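Local coordinates for protein probable ribosomal RNA small subunit methyltransferase (Thermus thermophilus, PDB 3DMH) that transfers a methyl group from S-adenosylmethionine to the N2 atom of a guanosine in 16S ribosomal RNA, at residues 143-148 against 167-172; 39-44 against 134-139; 117-122 against 149-154; 62-65 against 70-73. All coordinates share one frame; numbering follows the deposited sequence.

Contact 1 of 4, residues 143-148 against 167-172; sequences KGFERY and PYRVAL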
loop_
_atom_site.group_PDB
_atom_site.type_symbol
_atom_site.label_atom_id
_atom_site.label_comp_id
_atom_site.label_asym_id
_atom_site.label_seq_id
_atom_site.Cartn_x
_atom_site.Cartn_y
_atom_site.Cartn_z
ATOM N N LYS A 143 -1.932 -19.117 1.322
ATOM C CA LYS A 143 -1.790 -17.834 2.007
ATOM C C LYS A 143 -2.867 -17.659 3.078
ATOM O O LYS A 143 -3.563 -16.636 3.127
ATOM C CB LYS A 143 -1.790 -16.669 1.011
ATOM C CG LYS A 143 -0.677 -16.765 -0.014
ATOM C CD LYS A 143 -0.712 -15.592 -0.959
ATOM C CE LYS A 143 0.266 -15.766 -2.096
ATOM N NZ LYS A 143 0.162 -14.600 -3.020
ATOM N N GLY A 144 -3.010 -18.685 3.915
ATOM C CA GLY A 144 -3.819 -18.608 5.127
ATOM C C GLY A 144 -5.329 -18.747 5.019
ATOM O O GLY A 144 -6.023 -18.574 6.021
ATOM N N PHE A 145 -5.852 -19.097 3.847
ATOM C CA PHE A 145 -7.317 -19.187 3.699
ATOM C C PHE A 145 -8.010 -20.036 4.774
ATOM O O PHE A 145 -9.037 -19.637 5.333
ATOM C CB PHE A 145 -7.764 -19.663 2.308
ATOM C CG PHE A 145 -9.264 -19.783 2.185
ATOM C CD1 PHE A 145 -10.041 -18.660 1.912
ATOM C CD2 PHE A 145 -9.902 -21.001 2.408
ATOM C CE1 PHE A 145 -11.433 -18.755 1.830
ATOM C CE2 PHE A 145 -11.288 -21.102 2.328
ATOM C CZ PHE A 145 -12.056 -19.972 2.035
ATOM N N GLU A 146 -7.466 -21.212 5.066
ATOM C CA GLU A 146 -8.145 -22.088 6.015
ATOM C C GLU A 146 -8.190 -21.466 7.408
ATOM O O GLU A 146 -9.233 -21.498 8.060
ATOM C CB GLU A 146 -7.569 -23.508 6.015
ATOM C CG GLU A 146 -7.914 -24.310 4.744
ATOM C CD GLU A 146 -9.425 -24.411 4.428
ATOM O OE1 GLU A 146 -10.277 -24.311 5.348
ATOM O OE2 GLU A 146 -9.759 -24.608 3.236
ATOM N N ARG A 147 -7.078 -20.860 7.828
ATOM C CA ARG A 147 -7.008 -20.171 9.118
ATOM C C ARG A 147 -7.985 -18.993 9.197
ATOM O O ARG A 147 -8.707 -18.843 10.193
ATOM C CB ARG A 147 -5.555 -19.762 9.444
ATOM C CG ARG A 147 -5.371 -18.585 10.421
ATOM C CD ARG A 147 -3.897 -18.405 10.849
ATOM N NE ARG A 147 -3.169 -17.340 10.162
ATOM C CZ ARG A 147 -2.414 -17.525 9.084
ATOM N NH1 ARG A 147 -2.309 -18.736 8.546
ATOM N NH2 ARG A 147 -1.772 -16.512 8.544
ATOM N N TYR A 148 -8.030 -18.184 8.135
ATOM C CA TYR A 148 -8.877 -17.001 8.137
ATOM C C TYR A 148 -10.355 -17.355 8.011
ATOM O O TYR A 148 -11.200 -16.717 8.644
ATOM C CB TYR A 148 -8.433 -16.022 7.051
ATOM C CG TYR A 148 -7.036 -15.463 7.271
ATOM C CD1 TYR A 148 -6.655 -14.937 8.512
ATOM C CD2 TYR A 148 -6.108 -15.429 6.224
ATOM C CE1 TYR A 148 -5.363 -14.392 8.704
ATOM C CE2 TYR A 148 -4.823 -14.892 6.404
ATOM C CZ TYR A 148 -4.462 -14.373 7.649
ATOM O OH TYR A 148 -3.193 -13.833 7.831
ATOM N N PRO A 167 -5.654 -23.848 -5.522
ATOM C CA PRO A 167 -5.559 -23.482 -4.112
ATOM C C PRO A 167 -6.515 -22.337 -3.738
ATOM O O PRO A 167 -6.639 -22.010 -2.554
ATOM C CB PRO A 167 -4.112 -22.997 -3.993
ATOM C CG PRO A 167 -3.869 -22.318 -5.307
ATOM C CD PRO A 167 -4.611 -23.178 -6.325
ATOM N N TYR A 168 -7.196 -21.765 -4.732
ATOM C CA TYR A 168 -8.026 -20.571 -4.515
ATOM C C TYR A 168 -9.432 -20.957 -4.100
ATOM O O TYR A 168 -9.988 -21.948 -4.599
ATOM C CB TYR A 168 -8.028 -19.667 -5.754
ATOM C CG TYR A 168 -6.623 -19.371 -6.217
ATOM C CD1 TYR A 168 -5.796 -18.510 -5.483
ATOM C CD2 TYR A 168 -6.105 -19.981 -7.357
ATOM C CE1 TYR A 168 -4.490 -18.267 -5.883
ATOM C CE2 TYR A 168 -4.802 -19.730 -7.771
ATOM C CZ TYR A 168 -4.006 -18.881 -7.031
ATOM O OH TYR A 168 -2.714 -18.643 -7.450
ATOM N N ARG A 169 -9.996 -20.182 -3.174
ATOM C CA ARG A 169 -11.296 -20.498 -2.578
ATOM C C ARG A 169 -12.143 -19.247 -2.463
ATOM O O ARG A 169 -11.611 -18.154 -2.236
ATOM C CB ARG A 169 -11.118 -21.049 -1.161
ATOM C CG ARG A 169 -10.389 -22.381 -1.045
ATOM C CD ARG A 169 -11.234 -23.504 -1.623
ATOM N NE ARG A 169 -10.585 -24.813 -1.497
ATOM C CZ ARG A 169 -9.662 -25.291 -2.333
ATOM N NH1 ARG A 169 -9.257 -24.583 -3.378
ATOM N NH2 ARG A 169 -9.147 -26.500 -2.120
ATOM N N VAL A 170 -13.456 -19.429 -2.598
ATOM C CA VAL A 170 -14.448 -18.456 -2.128
ATOM C C VAL A 170 -15.400 -19.182 -1.194
ATOM O O VAL A 170 -15.884 -20.277 -1.524
ATOM C CB VAL A 170 -15.287 -17.854 -3.265
ATOM C CG1 VAL A 170 -16.215 -16.755 -2.713
ATOM C CG2 VAL A 170 -14.400 -17.299 -4.371
ATOM N N ALA A 171 -15.632 -18.581 -0.030
ATOM C CA ALA A 171 -16.637 -19.044 0.909
ATOM C C ALA A 171 -17.736 -18.015 1.110
ATOM O O ALA A 171 -17.525 -16.810 0.929
ATOM C CB ALA A 171 -16.003 -19.395 2.238
ATOM N N LEU A 172 -18.907 -18.510 1.502
ATOM C CA LEU A 172 -20.027 -17.656 1.863
ATOM C C LEU A 172 -20.393 -17.920 3.320
ATOM O O LEU A 172 -20.502 -19.085 3.736
ATOM C CB LEU A 172 -21.213 -17.914 0.933
ATOM C CG LEU A 172 -22.441 -17.007 1.075
ATOM C CD1 LEU A 172 -22.082 -15.518 0.934
ATOM C CD2 LEU A 172 -23.483 -17.408 0.038
#
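R169, whose aliphatic arm crosses the ring of F145, turns its charged end back onto its own strand: NH1 donates to Y168 O at 3.0 Å. The acceptor lies close to the guanidinium plane, whereas the donor stands well above the carbonyl plane of Y168. The same NH1 also bonds G166 O, so two backbone carbonyls hold the guanidinium group away from the helix. What R169 offers to F145 is therefore CB and CG. R169 CB sits over the middle of the F145 ring, 3.5 Å from the centroid and 14° off the normal, a CH-pi contact, and R169 CG follows at 3.7 Å from F145 CE2. With CG anti to the backbone N (chi1 179°), F145 reaches down from the first turn of helix 145-156 onto the sheet. In the Rossmann-like fold of class I methyltransferases, this helix covers the face of the sheet to which R169 and A171 point, while V170 and Y168 meet helix 33-41. A171 CB lies at the ring's edge, in its plane, 4.0 Å from F145 CZ. Were F145 replaced by an alanine, R169 CB and A171 CB would probably lose their aromatic cover, opening a gap beneath the start of the helix. E146 OE2 approaches another part of the same ring edge and forms a salt bridge with K141. G144 is the N-cap, and its O accepts from Y148 N at 2.9 Å.

Contact 2 of 4, residues 39-44 against 134-139; sequences QKTVEP and RLYLAG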
loop_
_atom_site.group_PDB
_atom_site.type_symbol
_atom_site.label_atom_id
_atom_site.label_comp_id
_atom_site.label_asym_id
_atom_site.label_seq_id
_atom_site.Cartn_x
_atom_site.Cartn_y
_atom_site.Cartn_z
ATOM N N GLN A 39 -15.200 -12.898 -8.772
ATOM C CA GLN A 39 -16.033 -12.333 -9.823
ATOM C C GLN A 39 -16.921 -13.424 -10.441
ATOM O O GLN A 39 -18.054 -13.156 -10.845
ATOM C CB GLN A 39 -15.172 -11.627 -10.885
ATOM C CG GLN A 39 -15.963 -10.881 -11.966
ATOM C CD GLN A 39 -16.471 -11.777 -13.112
ATOM O OE1 GLN A 39 -17.424 -11.420 -13.808
ATOM N NE2 GLN A 39 -15.847 -12.937 -13.297
ATOM N N LYS A 40 -16.402 -14.651 -10.502
ATOM C CA LYS A 40 -17.185 -15.796 -10.994
ATOM C C LYS A 40 -18.242 -16.306 -10.024
ATOM O O LYS A 40 -19.086 -17.112 -10.413
ATOM C CB LYS A 40 -16.262 -16.962 -11.379
ATOM C CG LYS A 40 -15.391 -16.655 -12.559
ATOM C CD LYS A 40 -14.443 -17.785 -12.831
ATOM C CE LYS A 40 -13.689 -17.542 -14.124
ATOM N NZ LYS A 40 -13.088 -18.816 -14.616
ATOM N N THR A 41 -18.202 -15.833 -8.778
ATOM C CA THR A 41 -18.971 -16.440 -7.676
ATOM C C THR A 41 -20.029 -15.516 -7.075
ATOM O O THR A 41 -21.145 -15.965 -6.752
ATOM C CB THR A 41 -18.028 -16.954 -6.557
ATOM O OG1 THR A 41 -17.048 -17.832 -7.123
ATOM C CG2 THR A 41 -18.794 -17.713 -5.466
ATOM N N VAL A 42 -19.684 -14.240 -6.899
ATOM C CA VAL A 42 -20.566 -13.355 -6.123
ATOM C C VAL A 42 -21.943 -13.158 -6.773
ATOM O O VAL A 42 -22.051 -12.939 -7.987
ATOM C CB VAL A 42 -19.930 -11.989 -5.853
ATOM C CG1 VAL A 42 -18.677 -12.154 -5.025
ATOM C CG2 VAL A 42 -19.601 -11.306 -7.157
ATOM N N GLU A 43 -22.979 -13.242 -5.937
ATOM C CA GLU A 43 -24.370 -13.043 -6.338
ATOM C C GLU A 43 -25.001 -12.017 -5.402
ATOM O O GLU A 43 -24.643 -11.959 -4.225
ATOM C CB GLU A 43 -25.160 -14.352 -6.189
ATOM C CG GLU A 43 -24.500 -15.579 -6.800
ATOM C CD GLU A 43 -24.973 -15.857 -8.199
ATOM O OE1 GLU A 43 -26.054 -15.345 -8.571
ATOM O OE2 GLU A 43 -24.274 -16.598 -8.928
ATOM N N PRO A 44 -25.939 -11.199 -5.914
ATOM C CA PRO A 44 -26.624 -10.249 -5.037
ATOM C C PRO A 44 -27.335 -10.902 -3.851
ATOM O O PRO A 44 -27.888 -12.015 -3.960
ATOM C CB PRO A 44 -27.646 -9.578 -5.963
ATOM C CG PRO A 44 -27.068 -9.713 -7.311
ATOM C CD PRO A 44 -26.371 -11.056 -7.320
ATOM N N ARG A 134 -24.576 -11.393 4.899
ATOM C CA ARG A 134 -23.662 -12.439 4.426
ATOM C C ARG A 134 -22.303 -11.889 3.984
ATOM O O ARG A 134 -22.187 -10.733 3.589
ATOM C CB ARG A 134 -24.293 -13.218 3.272
ATOM C CG ARG A 134 -25.514 -14.025 3.722
ATOM C CD ARG A 134 -26.169 -14.714 2.552
ATOM N NE ARG A 134 -27.333 -15.467 2.995
ATOM C CZ ARG A 134 -28.077 -16.230 2.201
ATOM N NH1 ARG A 134 -27.788 -16.336 0.909
ATOM N NH2 ARG A 134 -29.119 -16.882 2.699
ATOM N N LEU A 135 -21.287 -12.742 4.060
ATOM C CA LEU A 135 -19.919 -12.363 3.708
ATOM C C LEU A 135 -19.369 -13.344 2.684
ATOM O O LEU A 135 -19.355 -14.557 2.915
ATOM C CB LEU A 135 -19.022 -12.364 4.953
ATOM C CG LEU A 135 -17.506 -12.287 4.738
ATOM C CD1 LEU A 135 -17.069 -10.961 4.088
ATOM C CD2 LEU A 135 -16.741 -12.490 6.056
ATOM N N TYR A 136 -18.916 -12.815 1.549
ATOM C CA TYR A 136 -18.123 -13.597 0.605
ATOM C C TYR A 136 -16.676 -13.382 0.973
ATOM O O TYR A 136 -16.212 -12.240 1.005
ATOM C CB TYR A 136 -18.314 -13.105 -0.836
ATOM C CG TYR A 136 -19.534 -13.647 -1.515
ATOM C CD1 TYR A 136 -19.567 -14.957 -2.010
ATOM C CD2 TYR A 136 -20.662 -12.857 -1.674
ATOM C CE1 TYR A 136 -20.703 -15.460 -2.642
ATOM C CE2 TYR A 136 -21.807 -13.345 -2.299
ATOM C CZ TYR A 136 -21.826 -14.640 -2.780
ATOM O OH TYR A 136 -22.965 -15.103 -3.408
ATOM N N LEU A 137 -15.991 -14.476 1.293
ATOM C CA LEU A 137 -14.602 -14.423 1.733
ATOM C C LEU A 137 -13.757 -15.210 0.746
ATOM O O LEU A 137 -13.979 -16.399 0.546
ATOM C CB LEU A 137 -14.475 -15.026 3.144
ATOM C CG LEU A 137 -13.108 -14.868 3.803
ATOM C CD1 LEU A 137 -12.874 -13.429 4.240
ATOM C CD2 LEU A 137 -13.012 -15.843 4.974
ATOM N N ALA A 138 -12.776 -14.561 0.117
ATOM C CA ALA A 138 -11.984 -15.272 -0.879
ATOM C C ALA A 138 -10.504 -15.243 -0.539
ATOM O O ALA A 138 -10.002 -14.293 0.058
ATOM C CB ALA A 138 -12.199 -14.676 -2.280
ATOM N N GLY A 139 -9.788 -16.294 -0.920
ATOM C CA GLY A 139 -8.350 -16.287 -0.678
ATOM C C GLY A 139 -7.650 -17.506 -1.233
ATOM O O GLY A 139 -8.130 -18.134 -2.183
#
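Y136 rises from strand 133-140 of a Rossmann-like sheet and lays its ring against V42 where the chain leaves helix 33-41. Its CG is anti to the carbonyl carbon (chi1 -83°), which lifts the ring off the strand toward the 41-43 backbone. V42 takes a rotamer with CG1 anti to its own carbonyl carbon (chi1 -62°). That methyl comes down over one face of the tyrosine, 3.9 Å above the plane and displaced toward the rim on the CG and CD2 side, as a CH-pi contact. V42 CA lies over the same ring farther out, 3.8 Å from Y136 CZ. The other methyl, CG2, packs against P62. T41 divides its branches: OG1 bonds L37 O one helical turn back, while CG2 approaches Y136 CE1 obliquely at 4.1 Å. L38, V170 and L172 also touch the tyrosine, so the ring is buried between helix and sheet. E43 bends at chi2 and leads its carboxylate away, leaving CB 3.6 Å from Y136 OH. The phenol oxygen nevertheless accepts a hydrogen bond from this residue, through the backbone E43 N at 3.1 Å with an N-H...O angle of 143°.

Contact 3 of 4, residues 117-122 against 149-154; sequences YVQASL and FKEARA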
loop_
_atom_site.group_PDB
_atom_site.type_symbol
_atom_site.label_atom_id
_atom_site.label_comp_id
_atom_site.label_asym_id
_atom_site.label_seq_id
_atom_site.Cartn_x
_atom_site.Cartn_y
_atom_site.Cartn_z
ATOM N N TYR A 117 -3.699 -7.223 9.990
ATOM C CA TYR A 117 -4.503 -6.501 9.008
ATOM C C TYR A 117 -5.705 -7.322 8.554
ATOM O O TYR A 117 -6.825 -6.797 8.425
ATOM C CB TYR A 117 -3.651 -6.112 7.804
ATOM C CG TYR A 117 -4.335 -5.099 6.928
ATOM C CD1 TYR A 117 -4.205 -3.737 7.186
ATOM C CD2 TYR A 117 -5.136 -5.498 5.858
ATOM C CE1 TYR A 117 -4.834 -2.792 6.418
ATOM C CE2 TYR A 117 -5.779 -4.554 5.069
ATOM C CZ TYR A 117 -5.608 -3.195 5.345
ATOM O OH TYR A 117 -6.252 -2.250 4.584
ATOM N N VAL A 118 -5.480 -8.613 8.337
ATOM C CA VAL A 118 -6.561 -9.514 7.943
ATOM C C VAL A 118 -7.582 -9.582 9.078
ATOM O O VAL A 118 -8.789 -9.512 8.839
ATOM C CB VAL A 118 -6.062 -10.938 7.554
ATOM C CG1 VAL A 118 -7.246 -11.876 7.284
ATOM C CG2 VAL A 118 -5.128 -10.897 6.343
ATOM N N GLN A 119 -7.108 -9.716 10.324
ATOM C CA GLN A 119 -8.037 -9.857 11.445
ATOM C C GLN A 119 -8.922 -8.628 11.608
ATOM O O GLN A 119 -10.131 -8.747 11.844
ATOM C CB GLN A 119 -7.279 -10.127 12.755
ATOM C CG GLN A 119 -8.201 -10.380 13.949
ATOM C CD GLN A 119 -8.956 -11.692 13.842
ATOM O OE1 GLN A 119 -8.537 -12.603 13.122
ATOM N NE2 GLN A 119 -10.077 -11.797 14.556
ATOM N N ALA A 120 -8.307 -7.454 11.471
ATOM C CA ALA A 120 -9.030 -6.192 11.557
ATOM C C ALA A 120 -10.075 -6.125 10.448
ATOM O O ALA A 120 -11.188 -5.638 10.662
ATOM C CB ALA A 120 -8.063 -5.018 11.431
ATOM N N SER A 121 -9.705 -6.623 9.269
ATOM C CA SER A 121 -10.626 -6.679 8.120
ATOM C C SER A 121 -11.798 -7.631 8.351
ATOM O O SER A 121 -12.944 -7.315 7.998
ATOM C CB SER A 121 -9.886 -7.060 6.836
ATOM O OG SER A 121 -8.967 -6.025 6.477
ATOM N N LEU A 122 -11.504 -8.785 8.956
ATOM C CA LEU A 122 -12.545 -9.761 9.301
ATOM C C LEU A 122 -13.534 -9.183 10.303
ATOM O O LEU A 122 -14.746 -9.324 10.136
ATOM C CB LEU A 122 -11.920 -11.047 9.852
ATOM C CG LEU A 122 -11.192 -11.920 8.817
ATOM C CD1 LEU A 122 -10.460 -13.080 9.494
ATOM C CD2 LEU A 122 -12.157 -12.426 7.745
ATOM N N PHE A 149 -10.650 -18.382 7.215
ATOM C CA PHE A 149 -12.017 -18.898 7.065
ATOM C C PHE A 149 -12.530 -19.478 8.385
ATOM O O PHE A 149 -13.691 -19.278 8.745
ATOM C CB PHE A 149 -12.058 -19.947 5.949
ATOM C CG PHE A 149 -13.424 -20.549 5.702
ATOM C CD1 PHE A 149 -14.590 -19.795 5.850
ATOM C CD2 PHE A 149 -13.528 -21.873 5.287
ATOM C CE1 PHE A 149 -15.847 -20.359 5.614
ATOM C CE2 PHE A 149 -14.780 -22.451 5.035
ATOM C CZ PHE A 149 -15.943 -21.691 5.201
ATOM N N LYS A 150 -11.665 -20.186 9.109
ATOM C CA LYS A 150 -12.012 -20.699 10.440
ATOM C C LYS A 150 -12.351 -19.552 11.402
ATOM O O LYS A 150 -13.324 -19.638 12.163
ATOM C CB LYS A 150 -10.869 -21.556 10.992
ATOM C CG LYS A 150 -11.177 -22.231 12.325
ATOM C CD LYS A 150 -10.133 -23.274 12.673
ATOM C CE LYS A 150 -10.482 -23.957 13.981
ATOM N NZ LYS A 150 -9.768 -25.252 14.143
ATOM N N GLU A 151 -11.558 -18.478 11.344
ATOM C CA GLU A 151 -11.801 -17.295 12.165
ATOM C C GLU A 151 -13.100 -16.580 11.757
ATOM O O GLU A 151 -13.880 -16.159 12.622
ATOM C CB GLU A 151 -10.580 -16.358 12.146
ATOM C CG GLU A 151 -10.714 -15.042 12.953
ATOM C CD GLU A 151 -10.978 -15.236 14.454
ATOM O OE1 GLU A 151 -10.765 -16.346 14.995
ATOM O OE2 GLU A 151 -11.412 -14.258 15.102
ATOM N N ALA A 152 -13.330 -16.447 10.451
ATOM C CA ALA A 152 -14.578 -15.860 9.957
ATOM C C ALA A 152 -15.794 -16.639 10.456
ATOM O O ALA A 152 -16.774 -16.044 10.896
ATOM C CB ALA A 152 -14.578 -15.775 8.428
ATOM N N ARG A 153 -15.710 -17.965 10.407
ATOM C CA ARG A 153 -16.808 -18.814 10.867
ATOM C C ARG A 153 -17.063 -18.623 12.359
ATOM O O ARG A 153 -18.215 -18.587 12.790
ATOM C CB ARG A 153 -16.546 -20.293 10.553
ATOM C CG ARG A 153 -16.867 -20.688 9.122
ATOM C CD ARG A 153 -16.542 -22.148 8.848
ATOM N NE ARG A 153 -15.128 -22.446 9.069
ATOM C CZ ARG A 153 -14.608 -23.670 9.054
ATOM N NH1 ARG A 153 -15.382 -24.723 8.810
ATOM N NH2 ARG A 153 -13.312 -23.844 9.280
ATOM N N ALA A 154 -15.987 -18.483 13.135
ATOM C CA ALA A 154 -16.089 -18.216 14.570
ATOM C C ALA A 154 -16.700 -16.842 14.837
ATOM O O ALA A 154 -17.485 -16.664 15.764
ATOM C CB ALA A 154 -14.728 -18.333 15.234
#
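The side-chain amide of Q119 and the carboxylate of E151 bridge the two helices with their planes turned 57° apart. Q119 NE2 donates to E151 OE2 at 2.9 Å with an N-H...O angle of 159°. The acceptor lies near the amide plane, yet the donor comes from above the carboxylate plane. Beside this bond Q119 OE1 rests 3.3 Å from E151 CG. Both side chains leave with CG anti to the backbone N and then bend at chi2, which brings their ends together across the helix gap. Replacing Q119 by an alanine would probably strip E151 OE2 of this donor and leave the carboxylate freer to turn. Farther round helix 145-156, R153 NE stands over the centre of one face of the F149 ring, 3.9 Å above it. Beneath the polar pair the contact becomes apolar: L122 CD1 meets E151 CG at 4.0 Å, and L122 CD2 meets A152 CB at 4.2 Å. L137 of strand 133-140 touches both L122 and A152 from the sheet side. The axes of the short segments come within 10.7 Å at a crossing angle of -30°, the near-parallel packing of two neighbouring helices on one face of a Rossmann-like alpha/beta sheet.

Contact 4 of 4, residues 62-65 against 70-73; sequences PLEG and ERLE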
loop_
_atom_site.group_PDB
_atom_site.type_symbol
_atom_site.label_atom_id
_atom_site.label_comp_id
_atom_site.label_asym_id
_atom_site.label_seq_id
_atom_site.Cartn_x
_atom_site.Cartn_y
_atom_site.Cartn_z
ATOM N N PRO A 62 -19.836 -7.933 -10.371
ATOM C CA PRO A 62 -21.174 -8.468 -10.709
ATOM C C PRO A 62 -22.326 -7.859 -9.913
ATOM O O PRO A 62 -23.481 -7.929 -10.356
ATOM C CB PRO A 62 -21.038 -9.976 -10.426
ATOM C CG PRO A 62 -19.577 -10.248 -10.668
ATOM C CD PRO A 62 -18.885 -9.025 -10.066
ATOM N N LEU A 63 -22.031 -7.271 -8.742
ATOM C CA LEU A 63 -23.063 -6.665 -7.895
ATOM C C LEU A 63 -23.470 -5.265 -8.364
ATOM O O LEU A 63 -24.535 -4.779 -8.009
ATOM C CB LEU A 63 -22.578 -6.589 -6.436
ATOM C CG LEU A 63 -22.066 -7.904 -5.835
ATOM C CD1 LEU A 63 -21.564 -7.673 -4.407
ATOM C CD2 LEU A 63 -23.140 -9.024 -5.833
ATOM N N GLU A 64 -22.605 -4.634 -9.171
ATOM C CA GLU A 64 -22.840 -3.257 -9.608
ATOM C C GLU A 64 -24.093 -3.201 -10.485
ATOM O O GLU A 64 -24.288 -4.020 -11.375
ATOM C CB GLU A 64 -21.579 -2.709 -10.322
ATOM C CG GLU A 64 -21.636 -1.213 -10.741
ATOM C CD GLU A 64 -21.536 -0.207 -9.590
ATOM O OE1 GLU A 64 -21.270 -0.573 -8.404
ATOM O OE2 GLU A 64 -21.723 0.997 -9.884
ATOM N N GLY A 65 -24.988 -2.273 -10.176
ATOM C CA GLY A 65 -26.224 -2.174 -10.952
ATOM C C GLY A 65 -27.363 -3.063 -10.477
ATOM O O GLY A 65 -28.516 -2.846 -10.860
ATOM N N GLU A 70 -20.796 -0.130 -2.004
ATOM C CA GLU A 70 -19.777 0.797 -1.507
ATOM C C GLU A 70 -18.456 0.028 -1.449
ATOM O O GLU A 70 -18.440 -1.198 -1.318
ATOM C CB GLU A 70 -20.186 1.320 -0.130
ATOM C CG GLU A 70 -19.180 2.266 0.549
ATOM C CD GLU A 70 -18.928 3.547 -0.233
ATOM O OE1 GLU A 70 -19.505 4.585 0.176
ATOM O OE2 GLU A 70 -18.175 3.530 -1.238
ATOM N N ARG A 71 -17.349 0.745 -1.582
ATOM C CA ARG A 71 -16.018 0.117 -1.636
ATOM C C ARG A 71 -15.094 0.935 -0.777
ATOM O O ARG A 71 -15.055 2.153 -0.941
ATOM C CB ARG A 71 -15.491 0.112 -3.075
ATOM C CG ARG A 71 -16.395 -0.620 -4.053
ATOM C CD ARG A 71 -15.957 -0.341 -5.510
ATOM N NE ARG A 71 -16.834 -1.113 -6.401
ATOM C CZ ARG A 71 -18.072 -0.751 -6.733
ATOM N NH1 ARG A 71 -18.605 0.415 -6.322
ATOM N NH2 ARG A 71 -18.791 -1.557 -7.495
ATOM N N LEU A 72 -14.373 0.282 0.130
ATOM C CA LEU A 72 -13.369 0.992 0.947
ATOM C C LEU A 72 -11.992 0.546 0.505
ATOM O O LEU A 72 -11.679 -0.643 0.584
ATOM C CB LEU A 72 -13.573 0.684 2.448
ATOM C CG LEU A 72 -14.992 0.976 2.974
ATOM C CD1 LEU A 72 -14.970 0.820 4.488
ATOM C CD2 LEU A 72 -15.522 2.346 2.608
ATOM N N GLU A 73 -11.149 1.498 0.099
ATOM C CA GLU A 73 -9.877 1.129 -0.480
ATOM C C GLU A 73 -8.752 2.016 0.050
ATOM O O GLU A 73 -8.906 3.242 0.187
ATOM C CB GLU A 73 -9.986 1.221 -1.990
ATOM C CG GLU A 73 -8.691 0.956 -2.773
ATOM C CD GLU A 73 -8.086 -0.394 -2.455
ATOM O OE1 GLU A 73 -8.717 -1.425 -2.750
ATOM O OE2 GLU A 73 -6.965 -0.473 -1.900
#
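E64 and R71 make this contact by themselves, joined by a salt bridge in which R71 NH2 donates to E64 OE1 at 2.8 Å. The N-H...O angle is 169°, nearly straight. E64 OE1 lies at the edge of the guanidinium group, close to its plane, but R71 NH2 comes to it from 50° above the carboxylate plane. The carboxylate and guanidinium planes are steeply inclined to each other, and the bridge is a single, one-oxygen contact, not a paired, side-by-side one. R71 NH1 lies 3.5 Å from E64 OE1 and instead bonds Q88 O, so two acceptors fix the rotation of the guanidinium group. R71 runs extended from CG to NE, which carries the charge from strand 68-73 across to the loop. E64, in contrast, leaves with CG anti to the backbone N (chi1 -175°) and folds at chi2, bringing its carboxylate round to the strand. L87 touches both side chains, and L82 of helix 76-84 packs on R71. The backbone of R71 is held by its neighbour: R71 N donates to E70 OE2 at 2.9 Å, using the anti lone pair of that oxygen, while E70 OE1 forms a salt bridge with R90. The loop concerned belongs to the connection between parallel neighbours 48-51 and 68-73 of the Rossmann-like sheet, and L63 beside E64 packs on A49 of the first. Because R71 is buried and E64 only partly exposed, the bridge probably favours the charged form of both and offsets the cost of placing a guanidinium group among L82 and L87.

All four contacts lie in or against the mixed sheet of the N-terminal half, with strand order 3-2-1-4-5-7-6. Contacts 1 and 3 share helix 145-156 on one face, their centres about 11 Å apart, contact 3 joining it to helix 115-128. Contact 2 lies on the opposite face, where the helix before it packs; its centre is about 12 Å from those of contacts 1 and 4. Strands 133-140 and 168-174 pair between contacts 2 and 1. Contact 4 falls within the 39-139 span of contact 2; contacts 1 and 3 interleave along the chain, their centres each about 21 Å from that of contact 4. A second sheet of identical order follows and builds the guanosine pocket, so all four contacts lie in the other domain, away from the annotated sites.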